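Putative glycoside hydrolase (Bacteroides thetaiotaomicron VPI-5482, PDB 3HBZ) is a calcium-binding protein of uncertain function, a putative glycoside hydrolase that may play a role in carbohydrate metabolism. Local coordinates at residues L13-P18 with N31-F36; L96-N101 with L336-E341; M175-G180 with Q224-G229. All coordinates share one frame; numbering follows the deposited sequence.

Interaction 1 is a wholly buried, apolar contact between strands of two different sheets near the N-terminus, with sulfur and methyl groups doing the touching. Interactions 2 and 3 lie in the larger, mostly antiparallel part of the chain, and 175-180 with 224-229 falls inside the loop of sequence that 96-101 closes with 336-341. Interaction 2 is partly buried and the most polar: one backbone hydrogen bond joins the two segments, next to carbonyls that bind sodium and calcium. Interaction 3 is a surface contact, a proline lying on a glycine turn. Interactions 1 and 3 sit on opposite sides of the chain's centre, their centres about 35 Å apart.

Interaction 1: residues L13-P18 with N31-F36; sequences LSCRLP and NSINIF. With CAC (cacodylate ion), chain G.
Cys15 lays its sulfur against the end of Ile35, with SG 3.5 Å from Ile35 CD1 and slightly farther from CG1 of the same residue. The first torsion explains the reach: SG stands anti to the backbone N (chi1 -176°), and from there it meets the CG1-CD1 arm of the isoleucine rather than its CG2 branch. That second branch is taken by Leu17, whose CD1 methyl lies 3.8 Å from Ile35 CG2, the two side chains meeting at a slant. Ile35 is thus touched on both of its branches, each by a different residue of 13-18. Ile33 adds a looser contact, its CG2 coming 4.3 Å from Cys15 CB.

The backbones stay well apart, the closest alpha carbons being those of Cys15 and Ile33 at 8.1 Å, a spacing of packed side chains and not of paired strands. All four touching residues are buried. Each strand finds its hydrogen-bonded neighbour elsewhere: 12-16 pairs with 49-52, where a classic beta bulge sets Leu13 and Ser14 together opposite Thr51, while 32-36 runs beside 84-92. On that side Val89 touches Ile35, and Phe50 touches Cys15 from the other sheet. Face-to-face packing of two beta-sheets through an apolar layer, as in a beta-sandwich core, is what this geometry describes.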
loop_
_atom_site.group_PDB
_atom_site.type_symbol
_atom_site.label_atom_id
_atom_site.label_comp_id
_atom_site.label_asym_id
_atom_site.label_seq_id
_atom_site.Cartn_x
_atom_site.Cartn_y
_atom_site.Cartn_z
ATOM N N LEU A 13 5.206 18.844 -2.706
ATOM C CA LEU A 13 5.225 18.089 -3.967
ATOM C C LEU A 13 6.364 17.115 -4.039
ATOM O O LEU A 13 6.323 16.213 -4.832
ATOM C CB LEU A 13 5.278 19.042 -5.164
ATOM C CG LEU A 13 4.088 19.986 -5.294
ATOM C CD1 LEU A 13 4.404 21.000 -6.403
ATOM C CD2 LEU A 13 2.799 19.155 -5.589
ATOM N N SER A 14 7.404 17.297 -3.231
ATOM C CA SER A 14 8.515 16.327 -3.169
ATOM C C SER A 14 9.275 16.486 -1.891
ATOM O O SER A 14 9.172 17.516 -1.232
ATOM C CB SER A 14 9.498 16.480 -4.368
ATOM O OG SER A 14 10.314 17.664 -4.263
ATOM N N CYS A 15 10.071 15.471 -1.578
ATOM C CA CYS A 15 10.887 15.448 -0.352
ATOM C C CYS A 15 12.174 14.769 -0.653
ATOM O O CYS A 15 12.162 13.729 -1.298
ATOM C CB CYS A 15 10.182 14.626 0.717
ATOM S SG CYS A 15 10.998 14.587 2.284
ATOM N N ARG A 16 13.287 15.317 -0.167
ATOM C CA ARG A 16 14.541 14.616 -0.231
ATOM C C ARG A 16 15.409 14.982 0.957
ATOM O O ARG A 16 15.078 15.926 1.679
ATOM C CB ARG A 16 15.235 14.877 -1.550
ATOM C CG ARG A 16 15.913 16.183 -1.640
ATOM C CD ARG A 16 16.406 16.401 -3.042
ATOM N NE ARG A 16 17.357 17.506 -3.066
ATOM C CZ ARG A 16 18.672 17.403 -2.876
ATOM N NH1 ARG A 16 19.260 16.228 -2.658
ATOM N NH2 ARG A 16 19.404 18.505 -2.914
ATOM N N LEU A 17 16.451 14.168 1.193
ATOM C CA LEU A 17 17.403 14.369 2.281
ATOM C C LEU A 17 18.815 14.508 1.688
ATOM O O LEU A 17 19.480 13.518 1.374
ATOM C CB LEU A 17 17.388 13.200 3.241
ATOM C CG LEU A 17 16.214 12.922 4.167
ATOM C CD1 LEU A 17 16.504 11.590 4.913
ATOM C CD2 LEU A 17 16.008 14.073 5.137
ATOM N N PRO A 18 19.273 15.743 1.510
ATOM C CA PRO A 18 20.601 15.966 0.923
ATOM C C PRO A 18 21.679 15.215 1.717
ATOM O O PRO A 18 21.665 15.234 2.933
ATOM C CB PRO A 18 20.792 17.493 1.052
ATOM C CG PRO A 18 19.444 18.069 1.129
ATOM C CD PRO A 18 18.555 17.004 1.782
ATOM N N ASN A 31 -1.640 14.314 3.585
ATOM C CA ASN A 31 -1.210 14.975 4.819
ATOM C C ASN A 31 -0.031 14.267 5.528
ATOM O O ASN A 31 0.202 14.506 6.710
ATOM C CB ASN A 31 -2.393 15.108 5.824
ATOM C CG ASN A 31 -3.558 15.976 5.294
ATOM O OD1 ASN A 31 -4.461 15.467 4.606
ATOM N ND2 ASN A 31 -3.583 17.282 5.687
ATOM N N SER A 32 0.675 13.387 4.829
ATOM C CA SER A 32 1.772 12.647 5.426
ATOM C C SER A 32 2.843 12.352 4.414
ATOM O O SER A 32 2.587 12.230 3.186
ATOM C CB SER A 32 1.297 11.340 6.084
ATOM O OG SER A 32 0.944 10.356 5.119
ATOM N N ILE A 33 4.055 12.288 4.940
ATOM C CA ILE A 33 5.231 11.811 4.206
ATOM C C ILE A 33 5.947 10.739 5.037
ATOM O O ILE A 33 6.142 10.934 6.223
ATOM C CB ILE A 33 6.196 12.924 3.928
ATOM C CG1 ILE A 33 5.459 14.103 3.262
ATOM C CG2 ILE A 33 7.377 12.395 3.022
ATOM C CD1 ILE A 33 6.315 15.198 2.712
ATOM N N ASN A 34 6.283 9.601 4.412
ATOM C CA ASN A 34 7.125 8.561 5.012
ATOM C C ASN A 34 8.419 8.515 4.207
ATOM O O ASN A 34 8.405 8.296 2.990
ATOM C CB ASN A 34 6.444 7.171 5.021
ATOM C CG ASN A 34 5.407 7.001 6.175
ATOM O OD1 ASN A 34 4.402 7.671 6.209
ATOM N ND2 ASN A 34 5.696 6.127 7.114
ATOM N N ILE A 35 9.520 8.759 4.895
ATOM C CA ILE A 35 10.862 8.795 4.331
ATOM C C ILE A 35 11.572 7.523 4.821
ATOM O O ILE A 35 11.498 7.195 5.988
ATOM C CB ILE A 35 11.625 10.016 4.886
ATOM C CG1 ILE A 35 10.907 11.316 4.451
ATOM C CG2 ILE A 35 13.095 10.015 4.410
ATOM C CD1 ILE A 35 11.403 12.616 5.105
ATOM N N PHE A 36 12.231 6.797 3.929
ATOM C CA PHE A 36 12.896 5.540 4.293
ATOM C C PHE A 36 14.427 5.636 4.184
ATOM O O PHE A 36 14.969 5.974 3.119
ATOM C CB PHE A 36 12.405 4.380 3.397
ATOM C CG PHE A 36 10.918 4.098 3.511
ATOM C CD1 PHE A 36 10.003 4.888 2.831
ATOM C CD2 PHE A 36 10.449 3.060 4.287
ATOM C CE1 PHE A 36 8.667 4.628 2.903
ATOM C CE2 PHE A 36 9.076 2.793 4.363
ATOM C CZ PHE A 36 8.199 3.600 3.702
HETATM AS AS CAC G . -4.335 11.307 4.229
HETATM O O1 CAC G . -2.698 11.840 4.456
HETATM O O2 CAC G . -4.395 11.015 2.492
HETATM C C1 CAC G . -4.455 9.534 5.048
HETATM C C2 CAC G . -5.755 12.571 4.791
#

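Interaction 2: residues L96-N101 with L336-E341; sequences LATIYN and LIYRSE. With NA (sodium ion), chain D; CA (calcium ion), chain B; ACT (acetate ion), chain H.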
loop_
_atom_site.group_PDB
_atom_site.type_symbol
_atom_site.label_atom_id
_atom_site.label_comp_id
_atom_site.label_asym_id
_atom_site.label_seq_id
_atom_site.Cartn_x
_atom_site.Cartn_y
_atom_site.Cartn_z
ATOM N N LEU A 96 12.023 -4.022 7.079
ATOM C CA LEU A 96 10.598 -4.274 6.856
ATOM C C LEU A 96 10.015 -5.153 7.979
ATOM O O LEU A 96 10.643 -6.107 8.398
ATOM C CB LEU A 96 10.441 -4.982 5.507
ATOM C CG LEU A 96 9.135 -4.830 4.774
ATOM C CD1 LEU A 96 8.760 -3.334 4.577
ATOM C CD2 LEU A 96 9.191 -5.592 3.425
ATOM N N ALA A 97 8.811 -4.849 8.431
ATOM C CA ALA A 97 8.118 -5.671 9.438
ATOM C C ALA A 97 7.711 -6.975 8.751
ATOM O O ALA A 97 7.438 -6.963 7.553
ATOM C CB ALA A 97 6.839 -4.928 9.927
ATOM N N THR A 98 7.650 -8.072 9.509
ATOM C CA THR A 98 7.334 -9.406 8.945
ATOM C C THR A 98 6.256 -10.208 9.703
ATOM O O THR A 98 5.959 -11.342 9.319
ATOM C CB THR A 98 8.597 -10.298 8.844
ATOM O OG1 THR A 98 9.059 -10.665 10.158
ATOM C CG2 THR A 98 9.703 -9.586 8.050
ATOM N N ILE A 99 5.685 -9.621 10.753
ATOM C CA ILE A 99 4.673 -10.288 11.581
ATOM C C ILE A 99 3.452 -9.389 11.604
ATOM O O ILE A 99 3.539 -8.264 12.076
ATOM C CB ILE A 99 5.177 -10.537 13.031
ATOM C CG1 ILE A 99 6.466 -11.368 13.042
ATOM C CG2 ILE A 99 4.083 -11.182 13.916
ATOM C CD1 ILE A 99 6.286 -12.835 12.866
ATOM N N TYR A 100 2.315 -9.882 11.118
ATOM C CA TYR A 100 1.146 -9.030 10.874
ATOM C C TYR A 100 -0.080 -9.561 11.587
ATOM O O TYR A 100 -0.628 -10.583 11.198
ATOM C CB TYR A 100 0.856 -8.979 9.378
ATOM C CG TYR A 100 2.095 -8.813 8.525
ATOM C CD1 TYR A 100 2.945 -7.741 8.713
ATOM C CD2 TYR A 100 2.408 -9.733 7.537
ATOM C CE1 TYR A 100 4.080 -7.581 7.943
ATOM C CE2 TYR A 100 3.547 -9.597 6.764
ATOM C CZ TYR A 100 4.373 -8.517 6.948
ATOM O OH TYR A 100 5.497 -8.376 6.147
ATOM N N ASN A 101 -0.523 -8.853 12.617
ATOM C CA ASN A 101 -1.694 -9.263 13.389
ATOM C C ASN A 101 -2.935 -8.377 13.140
ATOM O O ASN A 101 -4.022 -8.634 13.652
ATOM C CB ASN A 101 -1.314 -9.298 14.875
ATOM C CG ASN A 101 -0.502 -10.554 15.239
ATOM O OD1 ASN A 101 -0.986 -11.660 15.129
ATOM N ND2 ASN A 101 0.721 -10.369 15.679
ATOM N N LEU A 336 5.692 -13.080 7.114
ATOM C CA LEU A 336 6.719 -13.240 6.071
ATOM C C LEU A 336 7.939 -13.961 6.672
ATOM O O LEU A 336 8.701 -13.389 7.471
ATOM C CB LEU A 336 7.098 -11.857 5.519
ATOM C CG LEU A 336 8.136 -11.873 4.402
ATOM C CD1 LEU A 336 7.680 -12.743 3.224
ATOM C CD2 LEU A 336 8.463 -10.389 3.996
ATOM N N ILE A 337 8.110 -15.235 6.318
ATOM C CA ILE A 337 9.189 -16.066 6.865
ATOM C C ILE A 337 10.365 -15.993 5.893
ATOM O O ILE A 337 10.186 -16.133 4.678
ATOM C CB ILE A 337 8.730 -17.558 7.052
ATOM C CG1 ILE A 337 7.491 -17.618 7.988
ATOM C CG2 ILE A 337 9.887 -18.470 7.615
ATOM C CD1 ILE A 337 6.688 -18.936 7.912
ATOM N N TYR A 338 11.544 -15.748 6.441
ATOM C CA TYR A 338 12.777 -15.649 5.674
ATOM C C TYR A 338 13.919 -16.514 6.254
ATOM O O TYR A 338 13.901 -16.943 7.424
ATOM C CB TYR A 338 13.223 -14.193 5.584
ATOM C CG TYR A 338 13.458 -13.492 6.895
ATOM C CD1 TYR A 338 14.694 -13.558 7.522
ATOM C CD2 TYR A 338 12.441 -12.754 7.506
ATOM C CE1 TYR A 338 14.934 -12.907 8.732
ATOM C CE2 TYR A 338 12.674 -12.080 8.715
ATOM C CZ TYR A 338 13.928 -12.166 9.310
ATOM O OH TYR A 338 14.181 -11.538 10.487
ATOM N N ARG A 339 14.901 -16.791 5.411
ATOM C CA ARG A 339 15.986 -17.701 5.807
ATOM C C ARG A 339 16.882 -17.055 6.862
ATOM O O ARG A 339 17.223 -15.879 6.705
ATOM C CB ARG A 339 16.822 -18.072 4.611
ATOM C CG ARG A 339 17.940 -19.095 4.972
ATOM C CD ARG A 339 18.600 -19.630 3.729
ATOM N NE ARG A 339 17.544 -20.255 2.949
ATOM C CZ ARG A 339 17.433 -20.203 1.629
ATOM N NH1 ARG A 339 18.338 -19.539 0.899
ATOM N NH2 ARG A 339 16.392 -20.817 1.043
ATOM N N SER A 340 17.274 -17.811 7.910
ATOM C CA SER A 340 18.210 -17.270 8.938
ATOM C C SER A 340 19.621 -17.119 8.359
ATOM O O SER A 340 20.079 -17.999 7.634
ATOM C CB SER A 340 18.234 -18.095 10.256
ATOM O OG SER A 340 18.203 -19.502 10.038
ATOM N N GLU A 341 20.279 -15.997 8.684
ATOM C CA GLU A 341 21.579 -15.585 8.100
ATOM C C GLU A 341 22.794 -15.715 9.052
ATOM O O GLU A 341 22.866 -16.616 9.891
ATOM C CB GLU A 341 21.476 -14.129 7.606
ATOM C CG GLU A 341 21.074 -13.989 6.132
ATOM C CD GLU A 341 20.419 -12.653 5.821
ATOM O OE1 GLU A 341 19.296 -12.433 6.308
ATOM O OE2 GLU A 341 21.008 -11.840 5.069
HETATM NA NA NA D . 3.988 -6.266 13.295
HETATM CA CA CA B . -5.403 -10.260 14.725
HETATM C C ACT H . 14.366 -5.872 5.987
HETATM O O ACT H . 15.341 -6.243 5.431
HETATM O OXT ACT H . 14.145 -4.699 5.542
HETATM C CH3 ACT H . 13.574 -6.772 7.000
HETATM O O HOH W 1 -3.703 -11.659 15.608
HETATM O O HOH W 2 1.243 -6.730 13.563
HETATM O O HOH W 3 3.029 -4.353 14.717
HETATM O O HOH W 4 4.261 -7.807 15.578
HETATM O O HOH W 5 5.730 -4.990 13.498
#
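Thr98 O takes the N-H of Leu336 while two other carbonyls of the same short segment, Ile99 O and Asn101 O, bind sodium and calcium. The backbone bond, Leu336 N to Thr98 O, spans 2.8 Å with an N-H...O angle of 151°. Next to it the threonine CB sits 3.4 Å from Leu336 O, and its CG2 methyl lies 3.9 Å from CE2 of Tyr338, the two side chains crossing at about a right angle. Tyr100 runs alongside Leu336, pointing the same way, and its OH comes 3.9 Å from Leu336 CB. That hydroxyl donates to Ala97 O at 2.8 Å, tying the ring back to its own segment, while Trp126 meets the ring edge-to-face. A leucine in place of Tyr100 would probably leave Ala97 O without this donor and the flank of Leu336 less well covered.

Ile99 O binds sodium at 2.4 Å, a site that Glu116 shares, and Asn101 O binds calcium, also at 2.4 Å, with Glu103, Thr155, Lys157 and Asp332 completing the protein ligands. The short strand 99-100 pairs antiparallel with 328-338, and this brings Asn101 O and Asp332 to the same calcium.

Interaction 3: residues M175-G180 with Q224-G229; sequences MPIAAG and QFTEGG
Pro176 and Ile177 approach the 224-229 segment in different ways, one pressing on backbone and the other sliding past a side chain. The proline ring directs its CG atom at the peptide link between two glycines, 3.5 Å from Gly229 N and 3.6 Å from Gly228 C. The closest pair of alpha carbons is Pro176 and Gly229, 5.6 Å apart. A beta carbon on Gly229 would lie against Pro176 CG. Separately, the backbone angles of Gly229 would probably jam it against the preceding carbonyl oxygen; both glycines have positive phi, 55° at Gly228 and 87° at Gly229.

Ile177 and Thr226 point in opposite directions as they pass, and only a loose touch results, Ile177 CG2 to Thr226 OG1 at 4.1 Å. With chi1 at 64°, CG1 of the isoleucine sits between the backbone N and the carbonyl carbon, which leaves CG2 as the branch facing the threonine. The hydroxyl of Thr226 has its polar partner elsewhere, in a hydrogen bond with Gly323 O.

The glycine pair links the antiparallel strands 225-227 and 230-231, and Pro176 leads into strand 177-183. A proline ring packed on the glycine turn thus sets the 225-227/230-231 beta-hairpin against the start of strand 177-183.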
loop_
_atom_site.group_PDB
_atom_site.type_symbol
_atom_site.label_atom_id
_atom_site.label_comp_id
_atom_site.label_asym_id
_atom_site.label_seq_id
_atom_site.Cartn_x
_atom_site.Cartn_y
_atom_site.Cartn_z
HETATM N N MSE A 175 -15.102 1.607 -14.432
HETATM C CA MSE A 175 -14.594 0.960 -13.223
HETATM C C MSE A 175 -15.749 0.581 -12.263
HETATM O O MSE A 175 -15.875 1.159 -11.205
HETATM C CB MSE A 175 -13.617 1.936 -12.569
HETATM C CG MSE A 175 -12.406 2.269 -13.446
HETATM SE SE MSE A 175 -11.259 3.633 -12.649
HETATM C CE MSE A 175 -10.821 2.700 -10.976
ATOM N N PRO A 176 -16.589 -0.398 -12.645
ATOM C CA PRO A 176 -17.874 -0.625 -11.934
ATOM C C PRO A 176 -17.794 -1.297 -10.565
ATOM O O PRO A 176 -18.752 -1.210 -9.794
ATOM C CB PRO A 176 -18.685 -1.474 -12.912
ATOM C CG PRO A 176 -17.601 -2.197 -13.781
ATOM C CD PRO A 176 -16.406 -1.288 -13.806
ATOM N N ILE A 177 -16.665 -1.880 -10.218
ATOM C CA ILE A 177 -16.486 -2.501 -8.906
ATOM C C ILE A 177 -15.096 -2.173 -8.392
ATOM O O ILE A 177 -14.237 -1.723 -9.161
ATOM C CB ILE A 177 -16.667 -4.038 -8.944
ATOM C CG1 ILE A 177 -15.584 -4.676 -9.803
ATOM C CG2 ILE A 177 -18.141 -4.466 -9.414
ATOM C CD1 ILE A 177 -15.540 -6.246 -9.722
ATOM N N ALA A 178 -14.900 -2.345 -7.083
ATOM C CA ALA A 178 -13.633 -2.112 -6.426
ATOM C C ALA A 178 -13.318 -3.285 -5.501
ATOM O O ALA A 178 -14.008 -3.500 -4.493
ATOM C CB ALA A 178 -13.714 -0.773 -5.571
ATOM N N ALA A 179 -12.285 -4.041 -5.819
ATOM C CA ALA A 179 -11.871 -5.119 -4.967
ATOM C C ALA A 179 -11.301 -4.572 -3.693
ATOM O O ALA A 179 -10.666 -3.544 -3.708
ATOM C CB ALA A 179 -10.776 -6.028 -5.658
ATOM N N GLY A 180 -11.496 -5.270 -2.587
ATOM C CA GLY A 180 -10.769 -4.915 -1.371
ATOM C C GLY A 180 -9.354 -5.442 -1.521
ATOM O O GLY A 180 -9.138 -6.642 -1.805
ATOM N N GLN A 224 -23.155 -12.794 -7.286
ATOM C CA GLN A 224 -23.257 -12.581 -8.715
ATOM C C GLN A 224 -21.955 -12.046 -9.264
ATOM O O GLN A 224 -21.552 -10.915 -8.993
ATOM C CB GLN A 224 -24.409 -11.596 -8.996
ATOM C CG GLN A 224 -24.645 -11.275 -10.473
ATOM C CD GLN A 224 -24.901 -12.520 -11.322
ATOM O OE1 GLN A 224 -25.939 -13.185 -11.189
ATOM N NE2 GLN A 224 -23.948 -12.839 -12.205
ATOM N N PHE A 225 -21.252 -12.888 -9.987
ATOM C CA PHE A 225 -20.048 -12.498 -10.644
ATOM C C PHE A 225 -20.380 -11.587 -11.820
ATOM O O PHE A 225 -21.310 -11.885 -12.595
ATOM C CB PHE A 225 -19.322 -13.737 -11.158
ATOM C CG PHE A 225 -17.892 -13.481 -11.519
ATOM C CD1 PHE A 225 -17.541 -13.035 -12.792
ATOM C CD2 PHE A 225 -16.887 -13.752 -10.606
ATOM C CE1 PHE A 225 -16.194 -12.805 -13.123
ATOM C CE2 PHE A 225 -15.552 -13.535 -10.920
ATOM C CZ PHE A 225 -15.201 -13.067 -12.193
ATOM N N THR A 226 -19.633 -10.487 -11.945
ATOM C CA THR A 226 -19.772 -9.588 -13.080
ATOM C C THR A 226 -18.420 -9.368 -13.789
ATOM O O THR A 226 -17.359 -9.421 -13.181
ATOM C CB THR A 226 -20.430 -8.218 -12.708
ATOM O OG1 THR A 226 -19.696 -7.560 -11.670
ATOM C CG2 THR A 226 -21.908 -8.381 -12.233
ATOM N N GLU A 227 -18.493 -9.105 -15.082
ATOM C CA GLU A 227 -17.347 -8.789 -15.908
ATOM C C GLU A 227 -17.601 -7.430 -16.525
ATOM O O GLU A 227 -18.524 -7.261 -17.340
ATOM C CB GLU A 227 -17.175 -9.882 -16.982
ATOM C CG GLU A 227 -16.364 -11.018 -16.468
ATOM C CD GLU A 227 -16.175 -12.166 -17.445
ATOM O OE1 GLU A 227 -16.785 -12.154 -18.547
ATOM O OE2 GLU A 227 -15.431 -13.098 -17.074
ATOM N N GLY A 228 -16.848 -6.432 -16.072
ATOM C CA GLY A 228 -17.056 -5.060 -16.532
ATOM C C GLY A 228 -18.476 -4.600 -16.320
ATOM O O GLY A 228 -19.051 -3.915 -17.170
ATOM N N GLY A 229 -19.075 -4.998 -15.208
ATOM C CA GLY A 229 -20.468 -4.626 -14.950
ATOM C C GLY A 229 -21.546 -5.544 -15.510
ATOM O O GLY A 229 -22.700 -5.432 -15.116
#